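Long-range contacts in minor fimbrium subunit Mfa5 (Porphyromonas gingivalis ATCC 33277, PDB 6TO1), which serves as an accessory subunit of the minor fimbriae, adhesive surface pili that mediate biofilm formation and attachment to host cells and other oral bacteria: residues A[207-212]-A[342-347]; A[238-243]-A[320-325]; A[129-134]-A[228-233]. All coordinates share one frame; numbering follows the deposited sequence.

Contact 1: residues A[207-212]-A[342-347]; sequences THTQGG and NAAINE. With MG (magnesium ion), chain B; PO4 (phosphate ion), chain C.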
ATOM      1  N   THR A 207       7.918 -41.484 -17.746  1.00 16.94           N
ATOM      2  CA  THR A 207       7.175 -40.315 -17.270  1.00 16.98           C
ATOM      3  C   THR A 207       7.103 -40.370 -15.743  1.00 17.48           C
ATOM      4  O   THR A 207       6.110 -40.834 -15.161  1.00 19.62           O
ATOM      5  CB  THR A 207       5.786 -40.247 -17.915  1.00 18.39           C
ATOM      6  OG1 THR A 207       5.868 -40.356 -19.352  1.00 17.63           O
ATOM      7  CG2 THR A 207       5.084 -38.954 -17.535  1.00 17.54           C
ATOM      8  N   HIS A 208       8.149 -39.867 -15.089  1.00 14.70           N
ATOM      9  CA  HIS A 208       8.294 -39.939 -13.623  1.00 17.49           C
ATOM     10  C   HIS A 208       7.760 -38.647 -13.002  1.00 16.42           C
ATOM     11  O   HIS A 208       8.496 -37.794 -12.503  1.00 16.14           O
ATOM     12  CB  HIS A 208       9.753 -40.173 -13.271  1.00 17.50           C
ATOM     13  CG  HIS A 208       9.997 -40.804 -11.934  1.00 15.04           C
ATOM     14  ND1 HIS A 208       9.370 -40.399 -10.775  1.00 17.02           N
ATOM     15  CD2 HIS A 208      10.854 -41.785 -11.573  1.00 14.95           C
ATOM     16  CE1 HIS A 208       9.827 -41.112  -9.758  1.00 15.72           C
ATOM     17  NE2 HIS A 208      10.719 -41.971 -10.221  1.00 17.46           N
ATOM     18  N   THR A 209       6.437 -38.474 -13.120  1.00 14.64           N
ATOM     19  CA  THR A 209       5.816 -37.224 -12.678  1.00 17.85           C
ATOM     20  C   THR A 209       6.041 -37.007 -11.182  1.00 15.48           C
ATOM     21  O   THR A 209       6.323 -35.887 -10.740  1.00 15.16           O
ATOM     22  CB  THR A 209       4.342 -37.249 -13.061  1.00 17.66           C
ATOM     23  OG1 THR A 209       4.241 -37.462 -14.480  1.00 19.21           O
ATOM     24  CG2 THR A 209       3.618 -35.952 -12.695  1.00 15.37           C
ATOM     25  N   GLN A 210       5.954 -38.067 -10.393  1.00 15.62           N
ATOM     26  CA  GLN A 210       6.276 -37.932  -8.979  1.00 14.07           C
ATOM     27  C   GLN A 210       7.676 -37.357  -8.809  1.00 14.95           C
ATOM     28  O   GLN A 210       7.897 -36.464  -7.984  1.00 15.31           O
ATOM     29  CB  GLN A 210       6.162 -39.279  -8.283  1.00 15.73           C
ATOM     30  CG  GLN A 210       6.760 -39.245  -6.897  1.00 18.88           C
ATOM     31  CD  GLN A 210       6.553 -40.513  -6.104  1.00 19.45           C
ATOM     32  OE1 GLN A 210       6.588 -41.631  -6.648  1.00 18.66           O
ATOM     33  NE2 GLN A 210       6.331 -40.345  -4.794  1.00 16.73           N
ATOM     34  N   GLY A 211       8.632 -37.839  -9.607  1.00 17.38           N
ATOM     35  CA  GLY A 211      10.003 -37.356  -9.472  1.00 19.77           C
ATOM     36  C   GLY A 211      10.151 -35.890  -9.839  1.00 14.13           C
ATOM     37  O   GLY A 211      10.876 -35.138  -9.172  1.00 15.91           O
ATOM     38  N   GLY A 212       9.470 -35.457 -10.903  1.00 15.57           N
ATOM     39  CA  GLY A 212       9.448 -34.047 -11.223  1.00 18.44           C
ATOM     40  C   GLY A 212       8.882 -33.216 -10.087  1.00 17.17           C
ATOM     41  O   GLY A 212       9.443 -32.183  -9.718  1.00 17.76           O
ATOM     42  N   ASN A 342      -1.447 -42.016  -9.483  1.00 17.13           N
ATOM     43  CA  ASN A 342      -1.801 -41.823  -8.080  1.00 18.74           C
ATOM     44  C   ASN A 342      -0.579 -41.452  -7.246  1.00 15.72           C
ATOM     45  O   ASN A 342      -0.682 -40.645  -6.337  1.00 14.96           O
ATOM     46  CB  ASN A 342      -2.452 -43.098  -7.517  1.00 17.94           C
ATOM     47  CG  ASN A 342      -3.976 -42.973  -7.377  1.00 17.69           C
ATOM     48  OD1 ASN A 342      -4.584 -42.013  -7.860  1.00 15.07           O
ATOM     49  ND2 ASN A 342      -4.573 -43.941  -6.727  1.00 16.90           N
ATOM     50  N   ALA A 343       0.597 -42.021  -7.537  1.00 15.39           N
ATOM     51  CA  ALA A 343       1.790 -41.609  -6.800  1.00 17.42           C
ATOM     52  C   ALA A 343       2.093 -40.121  -7.007  1.00 13.57           C
ATOM     53  O   ALA A 343       2.557 -39.439  -6.086  1.00 16.90           O
ATOM     54  CB  ALA A 343       2.994 -42.445  -7.211  1.00 18.27           C
ATOM     55  N   ALA A 344       1.858 -39.616  -8.212  1.00 14.39           N
ATOM     56  CA  ALA A 344       2.078 -38.196  -8.475  1.00 17.52           C
ATOM     57  C   ALA A 344       1.061 -37.325  -7.754  1.00 15.87           C
ATOM     58  O   ALA A 344       1.410 -36.251  -7.254  1.00 15.59           O
ATOM     59  CB  ALA A 344       2.035 -37.942  -9.974  1.00 17.65           C
ATOM     60  N   ILE A 345      -0.210 -37.734  -7.728  1.00 16.18           N
ATOM     61  CA  ILE A 345      -1.186 -37.013  -6.912  1.00 14.22           C
ATOM     62  C   ILE A 345      -0.725 -36.997  -5.451  1.00 16.66           C
ATOM     63  O   ILE A 345      -0.822 -35.977  -4.758  1.00 15.80           O
ATOM     64  CB  ILE A 345      -2.589 -37.626  -7.056  1.00 13.53           C
ATOM     65  CG1 ILE A 345      -3.076 -37.566  -8.511  1.00 17.54           C
ATOM     66  CG2 ILE A 345      -3.517 -36.925  -6.085  1.00 14.93           C
ATOM     67  CD1 ILE A 345      -4.248 -38.474  -8.810  1.00 18.00           C
ATOM     68  N   ASN A 346      -0.201 -38.141  -4.973  1.00 17.70           N
ATOM     69  CA  ASN A 346       0.290 -38.283  -3.603  1.00 18.84           C
ATOM     70  C   ASN A 346       1.416 -37.302  -3.327  1.00 15.76           C
ATOM     71  O   ASN A 346       1.443 -36.632  -2.278  1.00 18.11           O
ATOM     72  CB  ASN A 346       0.756 -39.744  -3.425  1.00 19.25           C
ATOM     73  CG  ASN A 346       0.676 -40.260  -2.003  1.00 19.96           C
ATOM     74  OD1 ASN A 346       0.530 -41.474  -1.798  1.00 17.50           O
ATOM     75  ND2 ASN A 346       0.845 -39.394  -1.036  1.00 18.20           N
ATOM     76  N   GLU A 347       2.359 -37.196  -4.267  1.00 15.85           N
ATOM     77  CA  GLU A 347       3.491 -36.299  -4.120  1.00 17.18           C
ATOM     78  C   GLU A 347       3.039 -34.846  -4.125  1.00 15.79           C
ATOM     79  O   GLU A 347       3.541 -34.026  -3.346  1.00 17.76           O
ATOM     80  CB  GLU A 347       4.472 -36.556  -5.250  1.00 16.25           C
ATOM     81  CG  GLU A 347       5.790 -35.853  -5.092  1.00 16.34           C
ATOM     82  CD  GLU A 347       6.628 -36.436  -3.972  1.00 16.29           C
ATOM     83  OE1 GLU A 347       6.473 -37.642  -3.679  1.00 19.37           O
ATOM     84  OE2 GLU A 347       7.445 -35.698  -3.391  1.00 17.18           O
TER
HETATM   85 MG    MG B1101       4.894 -39.744 -21.067  1.00 19.27          MG
HETATM   86  P   PO4 C1102       6.496 -42.486 -21.773  1.00 20.59           P
HETATM   87  O1  PO4 C1102       7.911 -42.599 -22.371  1.00 20.91           O
HETATM   88  O2  PO4 C1102       6.541 -42.851 -20.295  1.00 20.30           O
HETATM   89  O3  PO4 C1102       5.633 -43.508 -22.488  1.00 23.39           O
HETATM   90  O4  PO4 C1102       5.911 -41.148 -22.025  1.00 19.73           O
HETATM   91  O   HOH W   1       3.753 -38.260 -20.275  1.00 19.53           O
HETATM   92  O   HOH W   2       3.231 -40.978 -20.700  1.00 18.57           O
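Gln210 and Ala344 bring their CA atoms to within 4.2 Å of each other where the first turn of helix 209-220 packs on helix 340-353, a helix-helix contact of the von Willebrand factor type A domain. Such closeness suits alanine: the methyl CB of Ala344 rests on Thr209 CG2 at 3.7 Å, and Ala343 CB lies 3.7 Å from Gln210 OE1. Gln210, with CG anti to the backbone N (chi1 168°) and an extended chain beyond, crosses Glu347 at about a right angle. Its NE2 gives an almost straight hydrogen bond (174°) to Glu347 OE1 over 2.9 Å; the acceptor lies in the amide plane, whereas the donor meets the carboxylate on its anti side, 27° out of plane. Tyr309 OH also bonds to OE1, and Arg217 forms a salt bridge with OE2, so the buried carboxylate's charge is probably offset largely by Arg217. Gln210 OE1 accepts from Tyr242 N, which fixes the amide's rotation from both branches. At the N-cap, His208 ND1 accepts from Gly211 N over 2.9 Å, and Gly211 has no side chain to strike the ring. Just ahead, Thr207 joins Ser135 and Ser137 in the metal site, its OG1 binding magnesium at 2.1 Å.

Contact 2: residues A[238-243]-A[320-325]; sequences ATEQYP and GVAGAL. With PO4 (phosphate ion), chain C.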
ATOM      1  N   ALA A 238       1.286 -40.616 -16.124  1.00 17.23           N
ATOM      2  CA  ALA A 238       2.514 -40.988 -15.436  1.00 17.55           C
ATOM      3  C   ALA A 238       2.785 -42.475 -15.625  1.00 17.57           C
ATOM      4  O   ALA A 238       1.870 -43.299 -15.623  1.00 18.17           O
ATOM      5  CB  ALA A 238       2.436 -40.625 -13.944  1.00 18.23           C
ATOM      6  N   THR A 239       4.056 -42.819 -15.800  1.00 16.72           N
ATOM      7  CA  THR A 239       4.424 -44.198 -16.028  1.00 15.97           C
ATOM      8  C   THR A 239       5.584 -44.674 -15.158  1.00 18.41           C
ATOM      9  O   THR A 239       6.021 -45.821 -15.314  1.00 20.03           O
ATOM     10  CB  THR A 239       4.794 -44.425 -17.508  1.00 20.32           C
ATOM     11  OG1 THR A 239       5.906 -43.594 -17.861  1.00 20.05           O
ATOM     12  CG2 THR A 239       3.620 -44.147 -18.427  1.00 18.40           C
ATOM     13  N   GLU A 240       6.110 -43.832 -14.277  1.00 16.62           N
ATOM     14  CA  GLU A 240       7.217 -44.179 -13.387  1.00 17.90           C
ATOM     15  C   GLU A 240       6.961 -43.563 -12.021  1.00 16.38           C
ATOM     16  O   GLU A 240       6.307 -42.520 -11.919  1.00 16.81           O
ATOM     17  CB  GLU A 240       8.561 -43.657 -13.907  1.00 17.84           C
ATOM     18  CG  GLU A 240       8.895 -44.103 -15.333  1.00 17.75           C
ATOM     19  CD  GLU A 240       9.697 -45.389 -15.386  1.00 21.79           C
ATOM     20  OE1 GLU A 240      10.076 -45.932 -14.322  1.00 20.13           O
ATOM     21  OE2 GLU A 240       9.937 -45.884 -16.517  1.00 22.85           O
ATOM     22  N   GLN A 241       7.511 -44.182 -10.979  1.00 15.56           N
ATOM     23  CA  GLN A 241       7.383 -43.642  -9.633  1.00 16.72           C
ATOM     24  C   GLN A 241       8.507 -44.165  -8.747  1.00 15.51           C
ATOM     25  O   GLN A 241       9.292 -45.040  -9.131  1.00 19.05           O
ATOM     26  CB  GLN A 241       6.012 -43.981  -9.035  1.00 18.43           C
ATOM     27  CG  GLN A 241       5.877 -45.422  -8.591  1.00 16.94           C
ATOM     28  CD  GLN A 241       4.637 -45.650  -7.741  1.00 15.98           C
ATOM     29  OE1 GLN A 241       3.534 -45.742  -8.247  1.00 15.66           O
ATOM     30  NE2 GLN A 241       4.823 -45.721  -6.440  1.00 18.58           N
ATOM     31  N   TYR A 242       8.557 -43.621  -7.518  1.00 17.80           N
ATOM     32  CA  TYR A 242       9.551 -44.062  -6.562  1.00 19.08           C
ATOM     33  C   TYR A 242       9.084 -45.310  -5.814  1.00 17.03           C
ATOM     34  O   TYR A 242       7.878 -45.515  -5.606  1.00 16.22           O
ATOM     35  CB  TYR A 242       9.855 -42.962  -5.534  1.00 18.91           C
ATOM     36  CG  TYR A 242      10.590 -41.782  -6.119  1.00 20.39           C
ATOM     37  CD1 TYR A 242      11.747 -41.975  -6.875  1.00 22.30           C
ATOM     38  CD2 TYR A 242      10.125 -40.483  -5.930  1.00 18.08           C
ATOM     39  CE1 TYR A 242      12.419 -40.917  -7.419  1.00 17.08           C
ATOM     40  CE2 TYR A 242      10.793 -39.400  -6.477  1.00 17.22           C
ATOM     41  CZ  TYR A 242      11.936 -39.633  -7.233  1.00 15.90           C
ATOM     42  OH  TYR A 242      12.611 -38.582  -7.782  1.00 19.81           O
ATOM     43  N   PRO A 243      10.036 -46.099  -5.323  1.00 20.05           N
ATOM     44  CA  PRO A 243       9.684 -47.285  -4.542  1.00 20.40           C
ATOM     45  C   PRO A 243       8.955 -46.938  -3.259  1.00 22.16           C
ATOM     46  O   PRO A 243       9.166 -45.883  -2.655  1.00 19.22           O
ATOM     47  CB  PRO A 243      11.044 -47.925  -4.222  1.00 22.44           C
ATOM     48  CG  PRO A 243      12.001 -47.346  -5.205  1.00 21.75           C
ATOM     49  CD  PRO A 243      11.493 -45.969  -5.525  1.00 20.89           C
ATOM     50  N   GLY A 320      11.864 -55.516 -15.923  1.00 24.04           N
ATOM     51  CA  GLY A 320      12.737 -54.454 -16.366  1.00 27.64           C
ATOM     52  C   GLY A 320      12.065 -53.210 -16.908  1.00 27.95           C
ATOM     53  O   GLY A 320      12.766 -52.333 -17.422  1.00 29.28           O
ATOM     54  N   VAL A 321      10.736 -53.098 -16.836  1.00 22.67           N
ATOM     55  CA  VAL A 321      10.031 -51.955 -17.410  1.00 21.32           C
ATOM     56  C   VAL A 321       8.986 -51.463 -16.410  1.00 22.20           C
ATOM     57  O   VAL A 321       8.694 -52.116 -15.410  1.00 23.00           O
ATOM     58  CB  VAL A 321       9.355 -52.281 -18.766  1.00 22.91           C
ATOM     59  CG1 VAL A 321      10.390 -52.749 -19.804  1.00 26.10           C
ATOM     60  CG2 VAL A 321       8.253 -53.320 -18.599  1.00 22.48           C
ATOM     61  N   ALA A 322       8.401 -50.308 -16.717  1.00 24.53           N
ATOM     62  CA  ALA A 322       7.351 -49.722 -15.883  1.00 21.45           C
ATOM     63  C   ALA A 322       6.120 -49.535 -16.755  1.00 20.40           C
ATOM     64  O   ALA A 322       5.905 -50.323 -17.675  1.00 22.90           O
ATOM     65  CB  ALA A 322       7.820 -48.418 -15.254  1.00 21.70           C
ATOM     66  N   GLY A 323       5.314 -48.513 -16.511  1.00 18.33           N
ATOM     67  CA  GLY A 323       4.040 -48.418 -17.197  1.00 17.26           C
ATOM     68  C   GLY A 323       3.018 -47.647 -16.375  1.00 17.81           C
ATOM     69  O   GLY A 323       3.251 -47.288 -15.227  1.00 20.33           O
ATOM     70  N   ALA A 324       1.862 -47.398 -17.007  1.00 18.17           N
ATOM     71  CA  ALA A 324       0.727 -46.794 -16.303  1.00 14.94           C
ATOM     72  C   ALA A 324       0.331 -47.614 -15.090  1.00 17.69           C
ATOM     73  O   ALA A 324      -0.123 -47.056 -14.080  1.00 18.83           O
ATOM     74  CB  ALA A 324      -0.459 -46.652 -17.251  1.00 19.24           C
ATOM     75  N   LEU A 325       0.515 -48.933 -15.162  1.00 18.68           N
ATOM     76  CA  LEU A 325       0.406 -49.827 -14.015  1.00 18.45           C
ATOM     77  C   LEU A 325       1.658 -50.690 -13.987  1.00 17.38           C
ATOM     78  O   LEU A 325       2.094 -51.191 -15.035  1.00 19.43           O
ATOM     79  CB  LEU A 325      -0.828 -50.708 -14.088  1.00 17.91           C
ATOM     80  CG  LEU A 325      -2.178 -50.012 -13.896  1.00 17.46           C
ATOM     81  CD1 LEU A 325      -3.264 -51.066 -14.106  1.00 22.58           C
ATOM     82  CD2 LEU A 325      -2.281 -49.324 -12.561  1.00 16.98           C
TER
HETATM   83  P   PO4 C1102       6.496 -42.486 -21.773  1.00 20.59           P
HETATM   84  O1  PO4 C1102       7.911 -42.599 -22.371  1.00 20.91           O
HETATM   85  O2  PO4 C1102       6.541 -42.851 -20.295  1.00 20.30           O
HETATM   86  O3  PO4 C1102       5.633 -43.508 -22.488  1.00 23.39           O
HETATM   87  O4  PO4 C1102       5.911 -41.148 -22.025  1.00 19.73           O
HETATM   88  O   HOH W   3      -0.142 -44.305 -14.026  1.00 15.44           O
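Thr239 and Gly323 meet backbone to backbone in a loop-loop contact beside the metal ion-dependent adhesion site of the von Willebrand factor type A domain. The tight part centres on Thr239 O. Gly323 N donates to it over 3.0 Å, in the carbonyl plane and on a lone pair, while the methyl CB of Ala322 presses against the same oxygen at 3.2 Å. In return, Thr239 CA makes a CA-H...O contact with Gly323 O. Gly323 adopts phi 153° and psi 173°, a conformation that suits glycine because it has no CB to jam against the preceding carbonyl. Ala322 also suits its place: its small CB points toward the other loop and lies about equally far from CD, OE1 and OE2 of Glu240, set over the flat carboxylate rather than at its tip. That carboxylate is held by a salt bridge from OE1 to Arg315.

The packing is looser on the other side of this bond. There Ala238 and Ala324 are joined by a water that donates to both carbonyl oxygens, at 2.8 Å from Ala238 O and 2.8 Å from Ala324 O. Thr239 CG2 comes no nearer than 4.0 Å to Ala324 N. The phosphate, probably from the crystallisation liquor, also binds the magnesium. Thr239 OG1, set between the backbone N and the carbonyl carbon (chi1 60°), accepts from Thr207 N and donates to phosphate O2 over 2.6 Å.

Contact 3: residues A[129-134]-A[228-233]; sequences VMVIDQ and KHIILM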
ATOM      1  N   VAL A 129       7.985 -22.754  -9.443  1.00 15.58           N
ATOM      2  CA  VAL A 129       8.766 -23.831 -10.032  1.00 16.63           C
ATOM      3  C   VAL A 129       7.958 -24.413 -11.174  1.00 19.53           C
ATOM      4  O   VAL A 129       6.863 -24.950 -10.961  1.00 17.38           O
ATOM      5  CB  VAL A 129       9.126 -24.954  -9.041  1.00 14.71           C
ATOM      6  CG1 VAL A 129      10.049 -25.958  -9.779  1.00 16.54           C
ATOM      7  CG2 VAL A 129       9.778 -24.414  -7.799  1.00 18.60           C
ATOM      8  N   MET A 130       8.494 -24.313 -12.384  0.54 18.52           N
ATOM      9  CA  MET A 130       7.884 -24.921 -13.551  0.54 18.29           C
ATOM     10  C   MET A 130       8.460 -26.318 -13.717  0.54 18.49           C
ATOM     11  O   MET A 130       9.677 -26.511 -13.601  0.54 16.93           O
ATOM     12  CB  MET A 130       8.158 -24.087 -14.797  0.54 17.80           C
ATOM     13  CG  MET A 130       7.507 -22.720 -14.775  0.54 19.85           C
ATOM     14  SD  MET A 130       7.969 -21.766 -16.236  0.54 21.24           S
ATOM     15  CE  MET A 130       7.103 -22.630 -17.546  0.54 18.46           C
ATOM     16  N   VAL A 131       7.579 -27.282 -13.993  1.00 16.60           N
ATOM     17  CA  VAL A 131       7.936 -28.714 -14.116  1.00 15.40           C
ATOM     18  C   VAL A 131       7.381 -29.215 -15.445  1.00 16.98           C
ATOM     19  O   VAL A 131       6.148 -29.291 -15.618  1.00 17.97           O
ATOM     20  CB  VAL A 131       7.361 -29.535 -12.944  1.00 16.08           C
ATOM     21  CG1 VAL A 131       7.812 -30.976 -12.998  1.00 15.80           C
ATOM     22  CG2 VAL A 131       7.729 -28.869 -11.626  1.00 15.10           C
ATOM     23  N   ILE A 132       8.267 -29.608 -16.366  1.00 18.54           N
ATOM     24  CA  ILE A 132       7.861 -29.947 -17.729  1.00 17.08           C
ATOM     25  C   ILE A 132       8.187 -31.409 -18.033  1.00 17.86           C
ATOM     26  O   ILE A 132       9.337 -31.839 -17.922  1.00 18.49           O
ATOM     27  CB  ILE A 132       8.497 -29.011 -18.779  1.00 19.44           C
ATOM     28  CG1 ILE A 132       8.302 -27.545 -18.366  1.00 24.78           C
ATOM     29  CG2 ILE A 132       7.886 -29.260 -20.174  1.00 19.01           C
ATOM     30  CD1 ILE A 132       8.774 -26.521 -19.398  1.00 22.83           C
ATOM     31  N   ASP A 133       7.150 -32.146 -18.448  1.00 17.78           N
ATOM     32  CA  ASP A 133       7.202 -33.517 -18.963  1.00 16.95           C
ATOM     33  C   ASP A 133       7.886 -33.529 -20.325  1.00 18.57           C
ATOM     34  O   ASP A 133       7.363 -32.942 -21.272  1.00 21.55           O
ATOM     35  CB  ASP A 133       5.743 -33.952 -19.039  1.00 18.57           C
ATOM     36  CG  ASP A 133       5.523 -35.370 -19.494  1.00 19.01           C
ATOM     37  OD1 ASP A 133       6.433 -36.055 -20.007  1.00 18.42           O
ATOM     38  OD2 ASP A 133       4.358 -35.792 -19.343  1.00 18.04           O
ATOM     39  N   GLN A 134       9.077 -34.135 -20.419  1.00 19.37           N
ATOM     40  CA  GLN A 134       9.727 -34.386 -21.711  1.00 21.21           C
ATOM     41  C   GLN A 134       9.805 -35.884 -22.009  1.00 21.19           C
ATOM     42  O   GLN A 134      10.775 -36.368 -22.609  1.00 21.95           O
ATOM     43  CB  GLN A 134      11.123 -33.734 -21.781  1.00 19.87           C
ATOM     44  CG  GLN A 134      12.165 -34.243 -20.827  1.00 18.72           C
ATOM     45  CD  GLN A 134      13.594 -33.760 -21.182  1.00 21.16           C
ATOM     46  OE1 GLN A 134      13.782 -32.717 -21.804  1.00 24.69           O
ATOM     47  NE2 GLN A 134      14.587 -34.532 -20.785  1.00 22.52           N
ATOM     48  N   LYS A 228       3.828 -19.339  -3.284  1.00 20.18           N
ATOM     49  CA  LYS A 228       4.686 -20.398  -3.808  1.00 19.39           C
ATOM     50  C   LYS A 228       3.849 -21.263  -4.732  1.00 20.41           C
ATOM     51  O   LYS A 228       2.843 -21.853  -4.297  1.00 22.46           O
ATOM     52  CB  LYS A 228       5.291 -21.225  -2.665  1.00 18.74           C
ATOM     53  CG  LYS A 228       6.226 -20.459  -1.757  1.00 22.66           C
ATOM     54  CD  LYS A 228       6.676 -21.283  -0.556  1.00 26.96           C
ATOM     55  CE  LYS A 228       7.378 -20.413   0.488  1.00 24.46           C
ATOM     56  NZ  LYS A 228       7.571 -21.149   1.769  1.00 30.36           N
ATOM     57  N   HIS A 229       4.243 -21.314  -6.007  1.00 15.85           N
ATOM     58  CA  HIS A 229       3.504 -22.024  -7.039  1.00 19.11           C
ATOM     59  C   HIS A 229       4.365 -23.084  -7.715  1.00 17.12           C
ATOM     60  O   HIS A 229       5.540 -22.851  -7.999  1.00 18.11           O
ATOM     61  CB  HIS A 229       3.013 -21.081  -8.155  1.00 18.50           C
ATOM     62  CG  HIS A 229       2.127 -19.975  -7.687  1.00 22.36           C
ATOM     63  ND1 HIS A 229       0.752 -20.033  -7.783  1.00 18.92           N
ATOM     64  CD2 HIS A 229       2.415 -18.777  -7.132  1.00 26.38           C
ATOM     65  CE1 HIS A 229       0.231 -18.905  -7.332  1.00 24.88           C
ATOM     66  NE2 HIS A 229       1.222 -18.132  -6.915  1.00 22.09           N
ATOM     67  N   ILE A 230       3.765 -24.238  -7.983  1.00 17.87           N
ATOM     68  CA  ILE A 230       4.328 -25.252  -8.870  1.00 18.64           C
ATOM     69  C   ILE A 230       3.409 -25.366 -10.070  1.00 18.87           C
ATOM     70  O   ILE A 230       2.194 -25.525  -9.909  1.00 18.87           O
ATOM     71  CB  ILE A 230       4.486 -26.611  -8.171  1.00 15.44           C
ATOM     72  CG1 ILE A 230       5.462 -26.459  -7.011  1.00 17.61           C
ATOM     73  CG2 ILE A 230       4.890 -27.692  -9.167  1.00 17.31           C
ATOM     74  CD1 ILE A 230       5.525 -27.699  -6.087  1.00 23.03           C
ATOM     75  N   ILE A 231       3.984 -25.275 -11.269  1.00 15.58           N
ATOM     76  CA  ILE A 231       3.240 -25.437 -12.514  1.00 16.27           C
ATOM     77  C   ILE A 231       3.719 -26.713 -13.199  1.00 19.07           C
ATOM     78  O   ILE A 231       4.865 -26.782 -13.648  1.00 20.24           O
ATOM     79  CB  ILE A 231       3.423 -24.227 -13.454  1.00 18.59           C
ATOM     80  CG1 ILE A 231       2.956 -22.938 -12.796  1.00 20.71           C
ATOM     81  CG2 ILE A 231       2.717 -24.474 -14.810  1.00 18.25           C
ATOM     82  CD1 ILE A 231       3.528 -21.655 -13.505  1.00 21.12           C
ATOM     83  N   LEU A 232       2.827 -27.692 -13.353  1.00 18.43           N
ATOM     84  CA  LEU A 232       3.155 -28.952 -14.003  1.00 19.82           C
ATOM     85  C   LEU A 232       2.553 -28.976 -15.395  1.00 16.21           C
ATOM     86  O   LEU A 232       1.343 -28.818 -15.557  1.00 17.64           O
ATOM     87  CB  LEU A 232       2.632 -30.144 -13.188  1.00 16.69           C
ATOM     88  CG  LEU A 232       2.792 -31.529 -13.767  1.00 16.92           C
ATOM     89  CD1 LEU A 232       4.252 -31.936 -13.900  1.00 19.15           C
ATOM     90  CD2 LEU A 232       1.999 -32.516 -12.875  1.00 16.83           C
ATOM     91  N   MET A 233       3.395 -29.206 -16.390  1.00 16.40           N
ATOM     92  CA  MET A 233       3.015 -29.239 -17.793  1.00 15.83           C
ATOM     93  C   MET A 233       3.261 -30.658 -18.283  1.00 18.67           C
ATOM     94  O   MET A 233       4.416 -31.077 -18.436  1.00 19.15           O
ATOM     95  CB  MET A 233       3.837 -28.217 -18.587  1.00 16.63           C
ATOM     96  CG  MET A 233       3.495 -26.787 -18.195  1.00 18.39           C
ATOM     97  SD  MET A 233       4.810 -25.567 -18.407  1.00 20.77           S
ATOM     98  CE  MET A 233       5.109 -25.727 -20.163  1.00 24.69           C
TER
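Val131 lies between Ile231 and Met233 in hydrogen bonding, as expected of two parallel strands: its N donates to Ile231 O over 2.8 Å and its O accepts from Met233 N over 2.9 Å. Val129, two residues earlier, repeats the pattern with His229 and Ile231, and Asp133 N closes the series on Met233 O, the bond nearly straight at 173°. The axes of strands 129-133 and 228-233 approach to 4.7 Å, with their directions 14° apart.

Side chains alternate between the two faces. On one, Val131 forks over its neighbours: CG1 meets Leu232 CD1 at 3.8 Å, and CG2 meets Ile230 CG2 at 3.9 Å. On the other, Ile132 and Met233 run side by side, pointing the same way, with Ile132 CD1 3.8 Å from Met233 CE. Beta-branched valine and isoleucine suit extended strands, and in the flexible methionine the bend at chi3 (59°) brings CE against the isoleucine's CD1.

Outside this shell, helix 209-220 packs on Val129 and Val131, and helix 143-160 packs on Ile132, Ile231 and Met233. At the C-terminal strand ends the chemistry turns polar. Asp133, its CG anti to the backbone N, bonds through OD1 to Ser135 OG and through OD2 to Ser234 OG; Ser135 binds magnesium, which is consistent with a second-shell role for Asp133, orienting Ser135 for the metal. A central, mostly parallel sheet with helices packed on both faces, and a DxSxS sequence leaving the end of a strand, is the hallmark of the Rossmann-like von Willebrand factor type A fold and its metal ion-dependent adhesion site.

Contacts 1 and 3 are buried, whereas contact 2 is only partly so. Contact 3 is the sheet core, held by regular backbone bonds and apolar side chains. Contact 1 fastens the start of helix 209-220, which packs on that sheet, to a later helix through one buried polar pair and small methyls. Contact 2 joins two irregular loops with a single direct hydrogen bond and a water. Contacts 1 and 3 touch where Thr209 CG2 meets Leu232 CD2; contacts 1 and 2 touch directly and share the phosphate. Contacts 2 and 3 do not touch, yet all three have residues close to the magnesium.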